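Local atomic coordinates of phosphoribosylamine--glycine ligase (Thermotoga maritima, PDB entry 1VKZ), a protein that catalyses the ATP-dependent ligation of glycine to 5-phosphoribosylamine, forming glycinamide ribonucleotide in de novo purine biosynthesis. Residues R153-L158 against Y338-E343; G291-E296 against D330-A335; G230-W235 against G403-R408; I356-V361 against G366-N371; K346-P351 against G373-C378. All blocks are in the same frame, centred on the assembly; numbering follows the deposited sequence.

Interaction 1 (R153-L158 against Y338-E343); sequences RGKGVL and YPDAPE
Lys155 NZ is the polar atom on which this contact turns. It faces Asp340 OD1 at 4.1 Å, too far for a salt bridge. The attraction between the two charges is therefore probably modest. The two side chains meet at a slant. Next to Asp340, Pro339 offers its ring to the same ammonium group, with its CB 4.5 Å from Lys155 NZ. No hydrogen bond joins the two segments. The backbones stay well apart, and Lys155 and Pro339 have the closest CA atoms, 10.7 Å from each other. The lysine spans the gap because its chain runs extended beyond CG. Its first torsion, -64°, sets CG beside the backbone N before that run begins.

The peptide bond before Pro339 is cis. Pro339 CB also lies over a face of the Tyr338 ring, 3.9 Å above its plane and toward the rim. The Tyr338 hydroxyl is hydrogen-bonded to Gly230 N, which ties this loop to the chain near Met232.

The contact lies at the surface. Gly156 and Leu158 pair with strand 144-148. Residues 153-156 thus belong to the turn between two antiparallel strands. They fall within the predicted ATP site, and the sequence RGKGV is consistent with the glycine-rich loop of the ATP-grasp fold.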
# COMPACT_ATOMS: atom_id res chain seq x y z
N ARG A 153 8.28 -8.37 0.16
CA ARG A 153 6.84 -8.39 0.32
C ARG A 153 6.54 -7.78 1.69
O ARG A 153 5.87 -8.39 2.51
CB ARG A 153 6.30 -9.83 0.23
N GLY A 154 7.08 -6.58 1.93
CA GLY A 154 6.93 -5.89 3.22
C GLY A 154 7.06 -6.83 4.41
O GLY A 154 6.26 -6.76 5.34
N LYS A 155 8.04 -7.73 4.37
CA LYS A 155 8.36 -8.60 5.50
C LYS A 155 9.84 -8.46 5.91
O LYS A 155 10.36 -9.30 6.63
CB LYS A 155 8.07 -10.08 5.16
CG LYS A 155 6.59 -10.42 4.90
CD LYS A 155 6.33 -11.93 5.08
CE LYS A 155 4.83 -12.27 5.20
NZ LYS A 155 4.59 -13.72 5.46
N GLY A 156 10.50 -7.38 5.47
CA GLY A 156 11.96 -7.23 5.66
C GLY A 156 12.44 -6.01 6.45
O GLY A 156 13.61 -5.66 6.40
N VAL A 157 11.54 -5.36 7.17
CA VAL A 157 11.95 -4.42 8.17
C VAL A 157 11.86 -5.10 9.54
O VAL A 157 10.76 -5.42 9.98
CB VAL A 157 11.04 -3.23 8.14
CG1 VAL A 157 11.36 -2.27 9.27
CG2 VAL A 157 11.17 -2.54 6.81
N LEU A 158 13.00 -5.35 10.20
CA LEU A 158 13.03 -5.98 11.53
C LEU A 158 13.09 -4.93 12.60
O LEU A 158 13.79 -3.94 12.43
CB LEU A 158 14.24 -6.90 11.70
CG LEU A 158 14.43 -8.03 10.67
CD1 LEU A 158 15.77 -8.74 10.85
CD2 LEU A 158 13.28 -9.04 10.70
N TYR A 338 -3.74 -17.05 7.47
CA TYR A 338 -3.16 -15.80 7.04
C TYR A 338 -2.41 -15.14 8.18
O TYR A 338 -2.99 -15.02 9.25
CB TYR A 338 -4.29 -14.84 6.58
CG TYR A 338 -3.77 -13.49 6.09
CD1 TYR A 338 -3.06 -13.40 4.91
CD2 TYR A 338 -4.02 -12.32 6.79
CE1 TYR A 338 -2.59 -12.19 4.43
CE2 TYR A 338 -3.55 -11.09 6.32
CZ TYR A 338 -2.81 -11.03 5.14
OH TYR A 338 -2.30 -9.84 4.64
N PRO A 339 -1.17 -14.66 7.99
CA PRO A 339 -0.48 -14.59 6.70
C PRO A 339 0.46 -15.74 6.31
O PRO A 339 0.72 -15.93 5.12
CB PRO A 339 0.36 -13.31 6.83
CG PRO A 339 0.33 -12.94 8.29
CD PRO A 339 -0.35 -14.04 9.04
N ASP A 340 0.98 -16.50 7.26
CA ASP A 340 2.08 -17.41 6.96
C ASP A 340 1.69 -18.59 6.05
O ASP A 340 2.56 -19.22 5.46
CB ASP A 340 2.70 -17.92 8.27
CG ASP A 340 3.39 -16.81 9.06
OD1 ASP A 340 3.18 -15.60 8.76
OD2 ASP A 340 4.18 -17.06 10.01
N ALA A 341 0.40 -18.86 5.93
CA ALA A 341 -0.07 -20.07 5.24
C ALA A 341 -1.59 -20.06 5.12
O ALA A 341 -2.24 -20.83 5.82
CB ALA A 341 0.38 -21.32 6.02
N PRO A 342 -2.15 -19.20 4.27
CA PRO A 342 -3.62 -19.07 4.19
C PRO A 342 -4.21 -20.31 3.57
O PRO A 342 -3.56 -20.93 2.72
CB PRO A 342 -3.83 -17.87 3.26
CG PRO A 342 -2.59 -17.76 2.45
CD PRO A 342 -1.47 -18.31 3.32
N GLU A 343 -5.39 -20.71 4.02
CA GLU A 343 -6.04 -21.86 3.42
C GLU A 343 -6.97 -21.36 2.35
O GLU A 343 -7.66 -20.36 2.50
CB GLU A 343 -6.72 -22.75 4.47
CG GLU A 343 -8.07 -22.29 5.00
CD GLU A 343 -8.60 -23.20 6.10
OE1 GLU A 343 -7.80 -23.69 6.93
OE2 GLU A 343 -9.83 -23.42 6.15

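Interaction 2 (G291-E296 against D330-A335); sequences GDPETE and DVVLAA
Glu296 crosses Asp330 at an oblique angle, its chain passing the OD2 oxygen, where the first turn of helix 294-301 meets strand 327-334 of the six-stranded antiparallel sheet. From CB outward, Glu296 keeps close to this one oxygen. Its CB is 3.5 Å from Asp330 OD2. Its CG follows at 3.7 Å from Asp330 OD2, and its CD at 3.9 Å from that oxygen. A bend at the second torsion, 85°, folds the chain back this way. At the tip, Glu296 OE2 and Asp330 OD2 are 4.2 Å apart, with the carboxylate planes turned 44° against each other. If both are ionised, they would be like charges in a buried place. Asp330 OD2 is hydrogen-bonded to His377 ND1, which probably eases their nearness.

Pro293 packs beside them. It sits at the N-cap position, after a cis peptide bond. Its CG meets Val332 CG2 at 4.0 Å, the two side chains crossing at about a right angle.

Just before the helix, the Asp292 carbonyl accepts a hydrogen bond from Arg374 NH1. The Gly291 carbonyl takes two bonds from one threonine. Thr295 N reaches Gly291 O at 3.0 Å, and Thr295 OG1 bonds to Gly291 O at 2.7 Å in the carbonyl plane.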
# COMPACT_ATOMS: atom_id res chain seq x y z
N GLY A 291 -1.66 2.18 -0.80
CA GLY A 291 -1.81 1.02 0.09
C GLY A 291 -3.10 0.18 -0.06
O GLY A 291 -4.06 0.59 -0.74
N ASP A 292 -3.07 -1.01 0.54
CA ASP A 292 -4.18 -1.97 0.57
C ASP A 292 -4.19 -2.47 2.01
O ASP A 292 -3.28 -3.16 2.40
CB ASP A 292 -3.90 -3.14 -0.36
CG ASP A 292 -5.16 -3.91 -0.82
OD1 ASP A 292 -6.19 -3.97 -0.14
OD2 ASP A 292 -5.18 -4.52 -1.90
N PRO A 293 -5.21 -2.14 2.82
CA PRO A 293 -6.50 -1.67 2.37
C PRO A 293 -6.77 -0.17 2.46
O PRO A 293 -7.93 0.20 2.58
CB PRO A 293 -7.41 -2.40 3.31
CG PRO A 293 -6.62 -2.56 4.58
CD PRO A 293 -5.18 -2.28 4.28
N GLU A 294 -5.76 0.69 2.39
CA GLU A 294 -6.06 2.14 2.44
C GLU A 294 -6.84 2.64 1.23
O GLU A 294 -7.66 3.51 1.33
CB GLU A 294 -4.79 2.98 2.57
CG GLU A 294 -4.09 2.87 3.92
CD GLU A 294 -2.89 1.98 3.87
OE1 GLU A 294 -2.98 0.92 3.23
OE2 GLU A 294 -1.86 2.34 4.48
N THR A 295 -6.52 2.11 0.06
CA THR A 295 -7.19 2.51 -1.18
C THR A 295 -8.69 2.31 -1.13
O THR A 295 -9.46 3.19 -1.53
CB THR A 295 -6.60 1.73 -2.40
OG1 THR A 295 -5.22 2.08 -2.62
CG2 THR A 295 -7.32 2.08 -3.71
N GLU A 296 -9.10 1.14 -0.66
CA GLU A 296 -10.53 0.81 -0.45
C GLU A 296 -11.21 1.95 0.29
O GLU A 296 -12.26 2.41 -0.11
CB GLU A 296 -10.68 -0.50 0.35
CG GLU A 296 -10.34 -1.77 -0.41
CD GLU A 296 -8.86 -2.17 -0.42
OE1 GLU A 296 -7.93 -1.31 -0.45
OE2 GLU A 296 -8.63 -3.39 -0.46
N ASP A 330 -13.13 -0.21 6.51
CA ASP A 330 -12.85 -1.45 5.81
C ASP A 330 -12.59 -2.53 6.86
O ASP A 330 -11.64 -2.41 7.61
CB ASP A 330 -11.61 -1.23 4.92
CG ASP A 330 -11.22 -2.44 4.08
OD1 ASP A 330 -11.86 -3.52 4.19
OD2 ASP A 330 -10.28 -2.37 3.25
N VAL A 331 -13.45 -3.54 6.94
CA VAL A 331 -13.16 -4.71 7.72
C VAL A 331 -12.71 -5.77 6.72
O VAL A 331 -13.48 -6.19 5.87
CB VAL A 331 -14.36 -5.25 8.59
CG1 VAL A 331 -14.04 -6.64 9.17
CG2 VAL A 331 -14.71 -4.31 9.71
N VAL A 332 -11.46 -6.20 6.84
CA VAL A 332 -10.90 -7.22 6.01
C VAL A 332 -11.29 -8.59 6.60
O VAL A 332 -11.02 -8.86 7.77
CB VAL A 332 -9.36 -7.08 5.90
CG1 VAL A 332 -8.80 -8.12 4.92
CG2 VAL A 332 -8.95 -5.68 5.45
N LEU A 333 -11.92 -9.43 5.77
CA LEU A 333 -11.99 -10.88 6.05
C LEU A 333 -10.85 -11.62 5.34
O LEU A 333 -10.69 -11.52 4.12
CB LEU A 333 -13.33 -11.47 5.67
CG LEU A 333 -14.53 -10.60 6.02
CD1 LEU A 333 -15.79 -11.24 5.43
CD2 LEU A 333 -14.62 -10.43 7.50
N ALA A 334 -10.07 -12.35 6.12
CA ALA A 334 -8.96 -13.13 5.63
C ALA A 334 -9.18 -14.62 5.92
O ALA A 334 -10.10 -15.02 6.64
CB ALA A 334 -7.66 -12.65 6.24
N ALA A 335 -8.36 -15.45 5.32
CA ALA A 335 -8.47 -16.89 5.49
C ALA A 335 -7.79 -17.35 6.77
O ALA A 335 -6.82 -16.74 7.23
CB ALA A 335 -7.85 -17.59 4.31

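Interaction 3 (G230-W235 against G403-R408); sequences GGMGSW and GKTYRR
The backbones of 230-235 and 403-408 come nearest at Met232 and Arg407, whose CA atoms are 7.0 Å apart. That is too wide for direct pairing, and no hydrogen bond runs from one segment to the other. A water fills the role instead. It donates to Met232 O at 2.5 Å, and it accepts from Arg407 N at 3.1 Å. Both segments also bond to strand 327-334, Ser234 through Asp330 and Thr405 through Ala334.

Met232, a selenomethionine in this crystal, carries most of the side-chain contact. Its CB presses on Arg407 CD at 3.5 Å, and the two side chains pass obliquely. Beyond CG the chain bends at both of its next torsions. This brings the terminal methyl CE over the backbone of the other segment, 3.7 Å from Thr405 O. The same methyl lies 4.0 Å from Tyr406 CA. Tyr338 packs against the selenium.

Arg407 gives only its aliphatic part to Met232. Its guanidinium group forms salt bridges with Asp409 and Asp224, so the charge is answered while the methylenes lie against an apolar partner. The contact joins the C-terminal tail that follows helix 385-398 to the start of strand 233-236. It lies at the side of the six-stranded antiparallel sheet, where strand 233-236 runs next to strand 327-334.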
# COMPACT_ATOMS: atom_id res chain seq x y z
N GLY A 230 -0.47 -7.50 5.70
CA GLY A 230 -0.47 -6.41 4.73
C GLY A 230 -1.60 -5.43 4.96
O GLY A 230 -1.72 -4.46 4.16
N GLY A 231 -2.44 -5.74 5.99
CA GLY A 231 -3.47 -4.87 6.59
C GLY A 231 -4.81 -5.52 6.90
O GLY A 231 -5.45 -6.06 6.02
N MSE A 232 -5.28 -5.44 8.14
CA MSE A 232 -6.54 -6.10 8.57
C MSE A 232 -7.79 -5.18 8.60
O MSE A 232 -8.91 -5.61 8.90
CB MSE A 232 -6.35 -6.78 9.90
CG MSE A 232 -5.42 -7.97 9.79
SE MSE A 232 -6.17 -9.38 8.62
CE MSE A 232 -7.51 -10.27 9.94
N GLY A 233 -7.60 -3.92 8.29
CA GLY A 233 -8.71 -3.03 8.07
C GLY A 233 -8.18 -1.63 8.07
O GLY A 233 -6.99 -1.39 8.31
N SER A 234 -9.07 -0.69 7.79
CA SER A 234 -8.75 0.71 7.93
C SER A 234 -10.02 1.51 8.00
O SER A 234 -11.12 1.02 7.74
CB SER A 234 -7.87 1.19 6.79
OG SER A 234 -8.54 0.96 5.59
N TRP A 235 -9.86 2.75 8.40
CA TRP A 235 -10.96 3.64 8.33
C TRP A 235 -10.44 5.01 8.02
O TRP A 235 -9.25 5.26 8.08
CB TRP A 235 -11.73 3.63 9.61
CG TRP A 235 -10.98 4.13 10.75
CD1 TRP A 235 -10.22 3.40 11.66
CD2 TRP A 235 -10.93 5.48 11.19
NE1 TRP A 235 -9.69 4.24 12.61
CE2 TRP A 235 -10.11 5.52 12.35
CE3 TRP A 235 -11.49 6.67 10.73
CZ2 TRP A 235 -9.84 6.72 13.03
CZ3 TRP A 235 -11.23 7.84 11.41
CH2 TRP A 235 -10.42 7.86 12.55
N GLY A 403 -13.33 -20.85 8.41
CA GLY A 403 -12.14 -20.24 8.96
C GLY A 403 -12.06 -18.75 8.75
O GLY A 403 -10.98 -18.19 8.75
N LYS A 404 -13.23 -18.12 8.60
CA LYS A 404 -13.33 -16.69 8.29
C LYS A 404 -12.71 -15.87 9.42
O LYS A 404 -13.18 -15.92 10.55
CB LYS A 404 -14.80 -16.31 8.08
CG LYS A 404 -15.18 -14.85 8.39
CD LYS A 404 -16.65 -14.59 8.04
CE LYS A 404 -17.28 -13.53 8.97
NZ LYS A 404 -18.76 -13.66 9.10
N THR A 405 -11.67 -15.11 9.09
CA THR A 405 -10.81 -14.47 10.08
C THR A 405 -10.84 -12.93 10.04
O THR A 405 -10.49 -12.30 9.02
CB THR A 405 -9.37 -14.94 9.84
OG1 THR A 405 -9.29 -16.36 10.02
CG2 THR A 405 -8.41 -14.37 10.87
N TYR A 406 -11.23 -12.32 11.15
CA TYR A 406 -11.29 -10.89 11.20
C TYR A 406 -11.12 -10.28 12.57
O TYR A 406 -11.21 -10.96 13.58
CB TYR A 406 -12.56 -10.38 10.55
CG TYR A 406 -13.87 -10.57 11.29
CD1 TYR A 406 -14.63 -11.69 11.08
CD2 TYR A 406 -14.40 -9.56 12.09
CE1 TYR A 406 -15.87 -11.84 11.70
CE2 TYR A 406 -15.65 -9.70 12.72
CZ TYR A 406 -16.38 -10.84 12.50
OH TYR A 406 -17.61 -11.03 13.09
N ARG A 407 -10.85 -8.97 12.57
CA ARG A 407 -10.68 -8.17 13.77
C ARG A 407 -11.95 -7.41 14.06
O ARG A 407 -12.44 -6.67 13.20
CB ARG A 407 -9.59 -7.13 13.58
CG ARG A 407 -8.21 -7.68 13.46
CD ARG A 407 -7.15 -6.61 13.32
NE ARG A 407 -7.00 -5.81 14.54
CZ ARG A 407 -5.97 -5.04 14.84
NH1 ARG A 407 -4.93 -4.93 14.03
NH2 ARG A 407 -5.99 -4.36 15.97
N ARG A 408 -12.45 -7.56 15.27
CA ARG A 408 -13.64 -6.83 15.73
C ARG A 408 -13.23 -5.51 16.35
O ARG A 408 -14.06 -4.73 16.80
CB ARG A 408 -14.39 -7.67 16.77
CG ARG A 408 -14.81 -9.02 16.24
CD ARG A 408 -14.60 -10.14 17.21
NE ARG A 408 -15.61 -11.17 17.03
CZ ARG A 408 -15.65 -12.04 16.02
NH1 ARG A 408 -14.73 -12.01 15.04
NH2 ARG A 408 -16.62 -12.94 15.98
O HOH W 1 -10.07 -7.53 9.99

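Interaction 4 (I356-V361 against G366-N371); sequences IFFAGV and GKLVTN
One backbone hydrogen bond crosses between the segments, from Asn371 N to Gly360 O at 2.7 Å. It is bent, with an N-H...O angle of 144°. The donor stands 57° out of the carbonyl plane of Gly360, so it is not directed at a lone pair. Gly360 is the centre of an inverse gamma turn, in which Val361 N bonds to Ala359 O at 2.8 Å.

Two CA-H...O contacts accompany it. Thr370 CA lies 3.5 Å from Gly360 O, the oxygen that Asn371 N also uses. In the other direction, Val361 CA lies 3.3 Å from Val369 O.

These links belong to the beta hairpin of strands 356-364 and 367-370, in the six-stranded antiparallel sheet. Val361 and Thr370 form an antiparallel non-hydrogen-bonded pair, and their side chains point apart. The gamma turn interrupts the first strand just ahead of this pair. On the second strand, Thr370 OG1 is hydrogen-bonded to Lys346 N.

The apolar contacts centre on Leu368. Its CG lies anti to the backbone N (chi1 -164°), which carries the fork toward the first strand. The two methyls reach different partners. CD1 meets Val361 CB at 3.8 Å, the side chains skewed to each other. CD2 approaches Phe358 CE2 at 4.2 Å, with the leucine crossing the phenylalanine at about a right angle. Val361 CG1 sits at the edge of the Phe358 ring, in its plane. Over one face of that ring, near its centre, lies Ile356 CG2, 4.0 Å above the plane.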
# COMPACT_ATOMS: atom_id res chain seq x y z
N ILE A 356 -18.65 -4.54 -1.10
CA ILE A 356 -17.53 -5.44 -0.87
C ILE A 356 -16.51 -5.23 -1.96
O ILE A 356 -16.87 -4.99 -3.11
CB ILE A 356 -18.01 -6.92 -0.87
CG1 ILE A 356 -19.10 -7.13 0.15
CG2 ILE A 356 -16.84 -7.90 -0.55
CD1 ILE A 356 -19.69 -8.47 0.09
N PHE A 357 -15.23 -5.27 -1.60
CA PHE A 357 -14.16 -5.33 -2.56
C PHE A 357 -13.55 -6.69 -2.40
O PHE A 357 -13.31 -7.13 -1.30
CB PHE A 357 -13.14 -4.24 -2.31
CG PHE A 357 -13.69 -2.87 -2.49
CD1 PHE A 357 -14.29 -2.49 -3.69
CD2 PHE A 357 -13.58 -1.94 -1.49
CE1 PHE A 357 -14.78 -1.20 -3.87
CE2 PHE A 357 -14.09 -0.66 -1.66
CZ PHE A 357 -14.67 -0.29 -2.84
N PHE A 358 -13.32 -7.36 -3.52
CA PHE A 358 -12.84 -8.71 -3.57
C PHE A 358 -11.37 -8.73 -3.85
O PHE A 358 -10.85 -7.91 -4.63
CB PHE A 358 -13.56 -9.46 -4.67
CG PHE A 358 -15.04 -9.59 -4.44
CD1 PHE A 358 -15.91 -8.61 -4.86
CD2 PHE A 358 -15.56 -10.72 -3.83
CE1 PHE A 358 -17.25 -8.71 -4.64
CE2 PHE A 358 -16.92 -10.83 -3.62
CZ PHE A 358 -17.76 -9.82 -4.03
N ALA A 359 -10.68 -9.68 -3.24
CA ALA A 359 -9.25 -9.84 -3.44
C ALA A 359 -9.00 -11.31 -3.71
O ALA A 359 -9.11 -11.77 -4.86
CB ALA A 359 -8.48 -9.37 -2.23
N GLY A 360 -8.68 -12.06 -2.67
CA GLY A 360 -8.39 -13.49 -2.81
C GLY A 360 -9.64 -14.34 -3.00
O GLY A 360 -9.95 -15.18 -2.15
N VAL A 361 -10.34 -14.15 -4.11
CA VAL A 361 -11.49 -15.00 -4.45
C VAL A 361 -11.34 -15.56 -5.83
O VAL A 361 -10.82 -14.87 -6.71
CB VAL A 361 -12.83 -14.24 -4.40
CG1 VAL A 361 -13.09 -13.72 -2.98
CG2 VAL A 361 -12.86 -13.11 -5.47
N GLY A 366 -18.65 -23.52 -10.30
CA GLY A 366 -19.80 -22.61 -10.33
C GLY A 366 -19.98 -21.83 -9.03
O GLY A 366 -21.03 -21.22 -8.82
N LYS A 367 -18.97 -21.83 -8.18
CA LYS A 367 -19.08 -21.22 -6.87
C LYS A 367 -17.96 -20.20 -6.65
O LYS A 367 -16.98 -20.15 -7.38
CB LYS A 367 -19.05 -22.30 -5.78
CG LYS A 367 -20.43 -22.78 -5.38
CD LYS A 367 -20.45 -24.25 -4.97
CE LYS A 367 -21.90 -24.67 -4.68
NZ LYS A 367 -22.03 -25.99 -3.98
N LEU A 368 -18.15 -19.40 -5.62
CA LEU A 368 -17.15 -18.49 -5.18
C LEU A 368 -16.36 -19.22 -4.08
O LEU A 368 -16.96 -19.83 -3.18
CB LEU A 368 -17.85 -17.22 -4.69
CG LEU A 368 -17.03 -15.95 -4.50
CD1 LEU A 368 -16.07 -15.70 -5.67
CD2 LEU A 368 -18.01 -14.81 -4.29
N VAL A 369 -15.03 -19.19 -4.19
CA VAL A 369 -14.13 -19.86 -3.24
C VAL A 369 -12.96 -18.95 -2.83
O VAL A 369 -12.57 -18.05 -3.60
CB VAL A 369 -13.58 -21.20 -3.82
CG1 VAL A 369 -14.72 -22.04 -4.40
CG2 VAL A 369 -12.54 -20.96 -4.87
N THR A 370 -12.41 -19.14 -1.63
CA THR A 370 -11.26 -18.32 -1.20
C THR A 370 -10.05 -18.71 -2.01
O THR A 370 -9.91 -19.87 -2.38
CB THR A 370 -10.92 -18.48 0.30
OG1 THR A 370 -10.70 -19.85 0.62
CG2 THR A 370 -12.06 -18.04 1.20
N ASN A 371 -9.17 -17.75 -2.26
CA ASN A 371 -8.00 -17.95 -3.10
C ASN A 371 -7.00 -16.84 -2.86
O ASN A 371 -6.63 -16.10 -3.76
CB ASN A 371 -8.42 -18.00 -4.58
CG ASN A 371 -7.30 -18.46 -5.50
OD1 ASN A 371 -6.82 -19.59 -5.39
ND2 ASN A 371 -6.89 -17.60 -6.43

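Interaction 5 (K346-P351 against G373-C378)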
# COMPACT_ATOMS: atom_id res chain seq x y z
N LYS A 346 -12.16 -22.52 0.07
CA LYS A 346 -13.34 -22.61 0.93
C LYS A 346 -14.48 -21.80 0.32
O LYS A 346 -14.23 -20.77 -0.30
CB LYS A 346 -13.01 -22.11 2.34
CG LYS A 346 -11.82 -22.84 3.03
CD LYS A 346 -12.23 -24.20 3.65
CE LYS A 346 -11.04 -25.15 3.84
NZ LYS A 346 -10.65 -25.92 2.61
N GLU A 347 -15.72 -22.25 0.49
CA GLU A 347 -16.85 -21.66 -0.25
C GLU A 347 -17.41 -20.41 0.44
O GLU A 347 -17.67 -20.41 1.63
CB GLU A 347 -17.96 -22.70 -0.47
CG GLU A 347 -19.06 -22.23 -1.42
CD GLU A 347 -20.11 -23.29 -1.68
OE1 GLU A 347 -19.79 -24.49 -1.58
OE2 GLU A 347 -21.26 -22.91 -2.01
N ILE A 348 -17.61 -19.35 -0.34
CA ILE A 348 -18.01 -18.05 0.18
C ILE A 348 -19.47 -17.74 -0.09
O ILE A 348 -19.91 -17.67 -1.23
CB ILE A 348 -17.15 -16.93 -0.45
CG1 ILE A 348 -15.67 -17.16 -0.17
CG2 ILE A 348 -17.60 -15.56 0.04
CD1 ILE A 348 -14.78 -16.58 -1.25
N THR A 349 -20.23 -17.55 0.98
CA THR A 349 -21.61 -17.08 0.87
C THR A 349 -21.62 -15.57 1.08
O THR A 349 -21.01 -15.05 2.01
CB THR A 349 -22.52 -17.81 1.86
OG1 THR A 349 -22.96 -19.04 1.26
CG2 THR A 349 -23.82 -17.05 2.06
N LEU A 350 -22.30 -14.89 0.17
CA LEU A 350 -22.36 -13.43 0.13
C LEU A 350 -23.80 -12.98 0.27
O LEU A 350 -24.71 -13.67 -0.18
CB LEU A 350 -21.86 -12.90 -1.21
CG LEU A 350 -20.37 -12.87 -1.55
CD1 LEU A 350 -20.26 -12.22 -2.91
CD2 LEU A 350 -19.51 -12.12 -0.51
N PRO A 351 -24.02 -11.84 0.91
CA PRO A 351 -25.35 -11.23 0.95
C PRO A 351 -25.89 -10.68 -0.38
O PRO A 351 -25.16 -10.59 -1.37
CB PRO A 351 -25.17 -10.09 1.95
CG PRO A 351 -23.72 -9.80 1.96
CD PRO A 351 -23.04 -11.09 1.71
N GLY A 373 -4.72 -14.73 0.77
CA GLY A 373 -4.69 -14.47 2.21
C GLY A 373 -5.84 -13.62 2.68
O GLY A 373 -6.55 -13.97 3.62
N ARG A 374 -5.99 -12.47 2.04
CA ARG A 374 -7.09 -11.57 2.27
C ARG A 374 -8.13 -11.83 1.19
O ARG A 374 -7.85 -11.75 -0.03
CB ARG A 374 -6.60 -10.12 2.25
CG ARG A 374 -5.50 -9.93 3.29
CD ARG A 374 -5.10 -8.49 3.59
NE ARG A 374 -4.32 -7.88 2.51
CZ ARG A 374 -3.98 -6.60 2.47
NH1 ARG A 374 -4.34 -5.78 3.44
NH2 ARG A 374 -3.29 -6.14 1.45
N VAL A 375 -9.34 -12.13 1.65
CA VAL A 375 -10.41 -12.63 0.79
C VAL A 375 -11.27 -11.45 0.37
O VAL A 375 -11.35 -11.10 -0.82
CB VAL A 375 -11.22 -13.74 1.52
CG1 VAL A 375 -12.23 -14.45 0.59
CG2 VAL A 375 -10.28 -14.75 2.09
N LEU A 376 -11.87 -10.82 1.36
CA LEU A 376 -12.83 -9.75 1.12
C LEU A 376 -12.55 -8.52 1.96
O LEU A 376 -12.10 -8.61 3.10
CB LEU A 376 -14.27 -10.20 1.43
CG LEU A 376 -14.73 -11.42 0.65
CD1 LEU A 376 -15.80 -12.19 1.38
CD2 LEU A 376 -15.22 -11.02 -0.73
N HIS A 377 -12.95 -7.38 1.41
CA HIS A 377 -13.01 -6.14 2.12
C HIS A 377 -14.48 -5.79 2.26
O HIS A 377 -15.16 -5.54 1.28
CB HIS A 377 -12.23 -5.12 1.34
CG HIS A 377 -10.82 -5.55 1.12
ND1 HIS A 377 -9.76 -4.97 1.77
CD2 HIS A 377 -10.30 -6.56 0.37
CE1 HIS A 377 -8.64 -5.58 1.41
NE2 HIS A 377 -8.94 -6.54 0.56
N CYS A 378 -14.98 -5.79 3.51
CA CYS A 378 -16.33 -5.33 3.82
C CYS A 378 -16.37 -3.84 4.20
O CYS A 378 -15.73 -3.41 5.16
CB CYS A 378 -16.91 -6.17 4.92
SG CYS A 378 -17.23 -7.86 4.38
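Ile348 meets strand 374-382 with two branches, placed by its first torsion of -58°. CG1 stands beside the backbone N and carries CD1 toward Val375. CG2 stands anti to the backbone N and turns to Leu376. In Val375 a chi1 of -171° puts CG1 anti to the backbone N, facing Ile348. Ile348 CD1 and Val375 CG1 then meet tip to tip at 3.8 Å.

The second branch is met differently. Ile348 CG2 lies 4.0 Å from Leu376 CD1, and these side chains slide past each other in opposite directions. Leu350 reaches the same methyl from another angle, with its CD2 4.2 Å from Leu376 CD1. Leu376 CD1 thus meets both side chains of 346-351 on one flank.

Val375 and Leu376 are neighbours in sequence, yet both point toward 346-351. They form a classic beta bulge opposite Leu333, which accounts for this. Ile348 also pairs through its backbone with Leu368, placing 346-351 alongside strand 367-370. Phe358 touches both leucines.

Every contact here is between methyl groups, and no hydrogen bond joins the segments. Between these two segments, cohesion therefore rests on dispersion and on the exclusion of water.

How the interactions relate
Interactions 2, 4 and 5 are buried, interaction 3 is partly buried, and interaction 1 lies at the surface. Interactions 2 to 5 all reach the six-stranded antiparallel sheet. Interactions 2 and 3 hold its neighbouring strands 327-334 and 233-236. Interactions 4 and 5 lie on the neighbouring strands 356-364 and 374-382, with centres about 6 Å apart. Arg374 NH1 of interaction 5 bonds to Gly231 O of interaction 3. The chemistry changes with place. Interaction 1 is a loose charge pair, interaction 2 buries two acids, interaction 3 adds a water bridge, interaction 4 pairs backbones, and interaction 5 is wholly apolar.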